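Local coordinates for protein 2-hydroxy-3-oxopropionate reductase (Polaromonas sp. JS666, PDB 4DLL) that probably catalyses the NAD(P)H-dependent reduction of 2-hydroxy-3-oxopropionate (tartronate semialdehyde) to D-glycerate, at residues G142-T154 and P191-Q203. Residues are numbered along the deposited sequence; the frame is centred on the assembly and turned at random.
Sequences GIAHLDTPVSGGT and PHGSGQLTKLANQ
With chi1 at 48°, Asp147 holds its CG between its own backbone N and carbonyl carbon, which delivers the carboxylate to the first turn of helix 194-222; Lys199, its CG anti to the backbone N and its chain bent at chi2, runs alongside Pro149 to the Val150 carbonyl. Together they show how a Rossmann-type nucleotide-binding domain can be riveted to the long helix that leaves it for the C-terminal domain, as in the 6-phosphogluconate and 3-hydroxyisobutyrate dehydrogenase family. Strand 144-147 and the helical segment 194-203 run nearly parallel, their axes 11° apart, and the register puts Asp147 beside Gly195, at the helix start. Its OD1 takes the N-cap Gly193 N at 2.9 Å, from above the carboxylate plane. OD2 accepts Gln196 N at 2.8 Å, nearly along the C-O axis, and a weak, bent bond from Gly195 N. N-H groups at the helix start, which lack an acceptor within the helix, thus find a buried carboxylate, and the helix dipole would probably favour the negative charge on Asp147. Cutting Asp147 back to an alanine removes both carboxylate oxygens, and the Gly193 and Gln196 amides would probably lose their acceptor, leaving the helix start less firmly tied to the strand. Gly195 fits because a CB on it would clash with Asp147 O and crowd Pro149 CD. Further along, the Pro149 ring packs alongside the lysine, CG lying 3.5 Å from Lys199 CB and 3.3 Å from Gly195 O. Ser151 packs against Asn202, and its OG is hydrogen-bonded to Phe238 N of the second subunit, which brings the dimer partner to this end of the contact. Lys199 NZ completes the join, meeting Val150 O at 2.9 Å in the carbonyl plane, with a C=O...N angle of 158°.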
loop_
_atom_site.group_PDB
_atom_site.type_symbol
_atom_site.label_atom_id
_atom_site.label_comp_id
_atom_site.label_asym_id
_atom_site.label_seq_id
_atom_site.Cartn_x
_atom_site.Cartn_y
_atom_site.Cartn_z
ATOM N N GLY A 142 -29.729 27.018 -10.285
ATOM C CA GLY A 142 -30.455 26.556 -9.069
ATOM C C GLY A 142 -30.249 25.068 -8.722
ATOM O O GLY A 142 -31.003 24.456 -7.946
ATOM N N ILE A 143 -29.222 24.468 -9.298
ATOM C CA ILE A 143 -28.975 23.028 -9.077
ATOM C C ILE A 143 -27.634 22.840 -8.394
ATOM O O ILE A 143 -26.590 23.326 -8.880
ATOM C CB ILE A 143 -28.932 22.207 -10.395
ATOM C CG1 ILE A 143 -30.152 22.456 -11.290
ATOM C CG2 ILE A 143 -28.772 20.734 -10.110
ATOM C CD1 ILE A 143 -29.775 22.263 -12.741
ATOM N N ALA A 144 -27.708 22.128 -7.272
ATOM C CA ALA A 144 -26.577 21.717 -6.461
ATOM C C ALA A 144 -25.738 20.651 -7.155
ATOM O O ALA A 144 -26.210 19.907 -7.972
ATOM C CB ALA A 144 -27.084 21.188 -5.011
ATOM N N HIS A 145 -24.487 20.566 -6.767
ATOM C CA HIS A 145 -23.516 19.679 -7.356
ATOM C C HIS A 145 -22.644 19.228 -6.199
ATOM O O HIS A 145 -22.243 20.041 -5.375
ATOM C CB HIS A 145 -22.666 20.490 -8.307
ATOM C CG HIS A 145 -21.707 19.687 -9.134
ATOM N ND1 HIS A 145 -20.459 19.320 -8.677
ATOM C CD2 HIS A 145 -21.776 19.269 -10.422
ATOM C CE1 HIS A 145 -19.827 18.649 -9.625
ATOM N NE2 HIS A 145 -20.605 18.598 -10.685
ATOM N N LEU A 146 -22.389 17.925 -6.112
ATOM C CA LEU A 146 -21.283 17.417 -5.312
ATOM C C LEU A 146 -20.484 16.565 -6.229
ATOM O O LEU A 146 -21.044 16.032 -7.181
ATOM C CB LEU A 146 -21.766 16.469 -4.237
ATOM C CG LEU A 146 -22.356 17.117 -3.049
ATOM C CD1 LEU A 146 -23.692 17.427 -3.524
ATOM C CD2 LEU A 146 -22.389 15.971 -2.068
ATOM N N ASP A 147 -19.218 16.358 -5.897
ATOM C CA ASP A 147 -18.399 15.498 -6.725
ATOM C C ASP A 147 -18.061 14.392 -5.760
ATOM O O ASP A 147 -17.487 14.663 -4.691
ATOM C CB ASP A 147 -17.153 16.218 -7.358
ATOM C CG ASP A 147 -16.342 17.037 -6.357
ATOM O OD1 ASP A 147 -16.867 18.034 -5.776
ATOM O OD2 ASP A 147 -15.151 16.715 -6.170
ATOM N N THR A 148 -18.510 13.187 -6.101
ATOM C CA THR A 148 -18.512 12.072 -5.188
ATOM C C THR A 148 -17.931 10.790 -5.801
ATOM O O THR A 148 -18.640 9.765 -5.943
ATOM C CB THR A 148 -19.940 11.829 -4.554
ATOM O OG1 THR A 148 -20.834 11.257 -5.502
ATOM C CG2 THR A 148 -20.545 13.140 -4.044
ATOM N N PRO A 149 -16.639 10.837 -6.198
ATOM C CA PRO A 149 -15.966 9.577 -6.648
ATOM C C PRO A 149 -15.796 8.537 -5.582
ATOM O O PRO A 149 -15.823 8.857 -4.361
ATOM C CB PRO A 149 -14.592 10.049 -7.097
ATOM C CG PRO A 149 -14.409 11.335 -6.396
ATOM C CD PRO A 149 -15.739 11.982 -6.285
ATOM N N VAL A 150 -15.619 7.308 -6.044
ATOM C CA VAL A 150 -15.538 6.115 -5.198
ATOM C C VAL A 150 -14.228 5.356 -5.362
ATOM O O VAL A 150 -13.552 5.455 -6.403
ATOM C CB VAL A 150 -16.755 5.163 -5.385
ATOM C CG1 VAL A 150 -18.093 5.989 -5.314
ATOM C CG2 VAL A 150 -16.657 4.350 -6.705
ATOM N N SER A 151 -13.805 4.686 -4.305
ATOM C CA SER A 151 -12.831 3.609 -4.455
ATOM C C SER A 151 -13.439 2.314 -3.864
ATOM O O SER A 151 -14.370 2.378 -3.037
ATOM C CB SER A 151 -11.498 3.992 -3.804
ATOM O OG SER A 151 -10.486 2.989 -4.039
ATOM N N GLY A 152 -12.965 1.154 -4.312
ATOM C CA GLY A 152 -13.453 -0.108 -3.783
ATOM C C GLY A 152 -13.837 -1.237 -4.714
ATOM O O GLY A 152 -14.035 -2.378 -4.232
ATOM N N GLY A 153 -13.900 -0.975 -6.029
ATOM C CA GLY A 153 -14.110 -2.054 -7.023
ATOM C C GLY A 153 -15.435 -2.828 -6.949
ATOM O O GLY A 153 -16.449 -2.349 -6.376
ATOM N N THR A 154 -15.455 -4.026 -7.517
ATOM C CA THR A 154 -16.718 -4.720 -7.660
ATOM C C THR A 154 -17.400 -5.231 -6.384
ATOM O O THR A 154 -18.600 -5.118 -6.283
ATOM C CB THR A 154 -16.672 -5.827 -8.691
ATOM O OG1 THR A 154 -16.538 -5.232 -9.981
ATOM C CG2 THR A 154 -17.998 -6.565 -8.676
ATOM N N PRO A 191 -14.676 21.531 -0.510
ATOM C CA PRO A 191 -15.595 22.239 -1.420
ATOM C C PRO A 191 -15.526 21.642 -2.802
ATOM O O PRO A 191 -14.760 20.736 -3.007
ATOM C CB PRO A 191 -15.076 23.695 -1.404
ATOM C CG PRO A 191 -14.019 23.727 -0.305
ATOM C CD PRO A 191 -13.460 22.337 -0.264
ATOM N N HIS A 192 -16.404 22.076 -3.710
ATOM C CA HIS A 192 -16.426 21.588 -5.109
ATOM C C HIS A 192 -15.034 21.274 -5.643
ATOM O O HIS A 192 -14.143 22.091 -5.496
ATOM C CB HIS A 192 -17.121 22.567 -6.067
ATOM C CG HIS A 192 -18.451 23.067 -5.604
ATOM N ND1 HIS A 192 -19.524 22.238 -5.336
ATOM C CD2 HIS A 192 -18.903 24.335 -5.415
ATOM C CE1 HIS A 192 -20.574 22.968 -4.987
ATOM N NE2 HIS A 192 -20.215 24.243 -5.006
ATOM N N GLY A 193 -14.870 20.068 -6.210
ATOM C CA GLY A 193 -13.648 19.588 -6.833
ATOM C C GLY A 193 -12.751 18.851 -5.878
ATOM O O GLY A 193 -11.877 18.127 -6.314
ATOM N N SER A 194 -13.007 19.014 -4.576
ATOM C CA SER A 194 -12.307 18.274 -3.531
ATOM C C SER A 194 -12.390 16.723 -3.592
ATOM O O SER A 194 -11.420 16.033 -3.266
ATOM C CB SER A 194 -12.839 18.724 -2.180
ATOM O OG SER A 194 -12.142 19.862 -1.749
ATOM N N GLY A 195 -13.539 16.193 -4.007
ATOM C CA GLY A 195 -13.736 14.778 -4.144
ATOM C C GLY A 195 -12.844 14.348 -5.276
ATOM O O GLY A 195 -12.093 13.396 -5.127
ATOM N N GLN A 196 -12.913 15.032 -6.421
ATOM C CA GLN A 196 -12.036 14.625 -7.547
ATOM C C GLN A 196 -10.577 14.704 -7.177
ATOM O O GLN A 196 -9.761 13.896 -7.604
ATOM C CB GLN A 196 -12.284 15.419 -8.825
ATOM C CG GLN A 196 -13.696 15.294 -9.305
ATOM C CD GLN A 196 -14.043 13.896 -9.813
ATOM O OE1 GLN A 196 -15.215 13.591 -10.049
ATOM N NE2 GLN A 196 -13.049 13.047 -9.961
ATOM N N LEU A 197 -10.259 15.653 -6.326
ATOM C CA LEU A 197 -8.884 15.816 -5.935
ATOM C C LEU A 197 -8.475 14.696 -5.034
ATOM O O LEU A 197 -7.331 14.262 -5.098
ATOM C CB LEU A 197 -8.712 17.159 -5.253
ATOM C CG LEU A 197 -7.351 17.496 -4.699
ATOM C CD1 LEU A 197 -6.629 18.330 -5.745
ATOM C CD2 LEU A 197 -7.557 18.242 -3.385
ATOM N N THR A 198 -9.382 14.268 -4.132
ATOM C CA THR A 198 -9.042 13.148 -3.217
ATOM C C THR A 198 -8.997 11.907 -4.070
ATOM O O THR A 198 -8.150 11.078 -3.913
ATOM C CB THR A 198 -10.044 13.034 -2.039
ATOM O OG1 THR A 198 -10.019 14.261 -1.337
ATOM C CG2 THR A 198 -9.677 11.944 -1.049
ATOM N N LYS A 199 -9.938 11.801 -5.003
ATOM C CA LYS A 199 -9.843 10.766 -5.990
ATOM C C LYS A 199 -8.448 10.640 -6.700
ATOM O O LYS A 199 -7.974 9.513 -6.866
ATOM C CB LYS A 199 -10.994 10.746 -6.950
ATOM C CG LYS A 199 -10.968 9.556 -7.979
ATOM C CD LYS A 199 -11.059 8.071 -7.381
ATOM C CE LYS A 199 -11.576 7.072 -8.461
ATOM N NZ LYS A 199 -11.174 5.721 -8.086
ATOM N N LEU A 200 -7.770 11.740 -7.009
ATOM C CA LEU A 200 -6.522 11.631 -7.837
ATOM C C LEU A 200 -5.391 11.269 -6.862
ATOM O O LEU A 200 -4.547 10.449 -7.180
ATOM C CB LEU A 200 -6.187 12.971 -8.594
ATOM C CG LEU A 200 -7.071 13.438 -9.728
ATOM C CD1 LEU A 200 -6.857 14.972 -10.166
ATOM C CD2 LEU A 200 -6.983 12.447 -10.910
ATOM N N ALA A 201 -5.409 11.823 -5.630
ATOM C CA ALA A 201 -4.545 11.295 -4.588
ATOM C C ALA A 201 -4.676 9.773 -4.486
ATOM O O ALA A 201 -3.685 9.091 -4.421
ATOM C CB ALA A 201 -4.804 12.004 -3.172
ATOM N N ASN A 202 -5.892 9.235 -4.446
ATOM C CA ASN A 202 -6.130 7.735 -4.251
ATOM C C ASN A 202 -5.604 6.999 -5.508
ATOM O O ASN A 202 -4.914 5.961 -5.457
ATOM C CB ASN A 202 -7.647 7.615 -4.190
ATOM C CG ASN A 202 -8.145 6.287 -3.818
ATOM O OD1 ASN A 202 -8.420 5.423 -4.679
ATOM N ND2 ASN A 202 -8.382 6.134 -2.505
ATOM N N GLN A 203 -5.841 7.572 -6.678
ATOM C CA GLN A 203 -5.250 6.886 -7.891
ATOM C C GLN A 203 -3.684 6.928 -8.016
ATOM O O GLN A 203 -3.044 5.939 -8.391
ATOM C CB GLN A 203 -5.944 7.352 -9.186
ATOM C CG GLN A 203 -7.421 7.037 -9.289
ATOM C CD GLN A 203 -7.816 5.666 -8.672
ATOM O OE1 GLN A 203 -8.172 5.579 -7.476
ATOM N NE2 GLN A 203 -7.704 4.592 -9.475
HETATM O O HOH W 1 -9.891 2.877 -6.579
#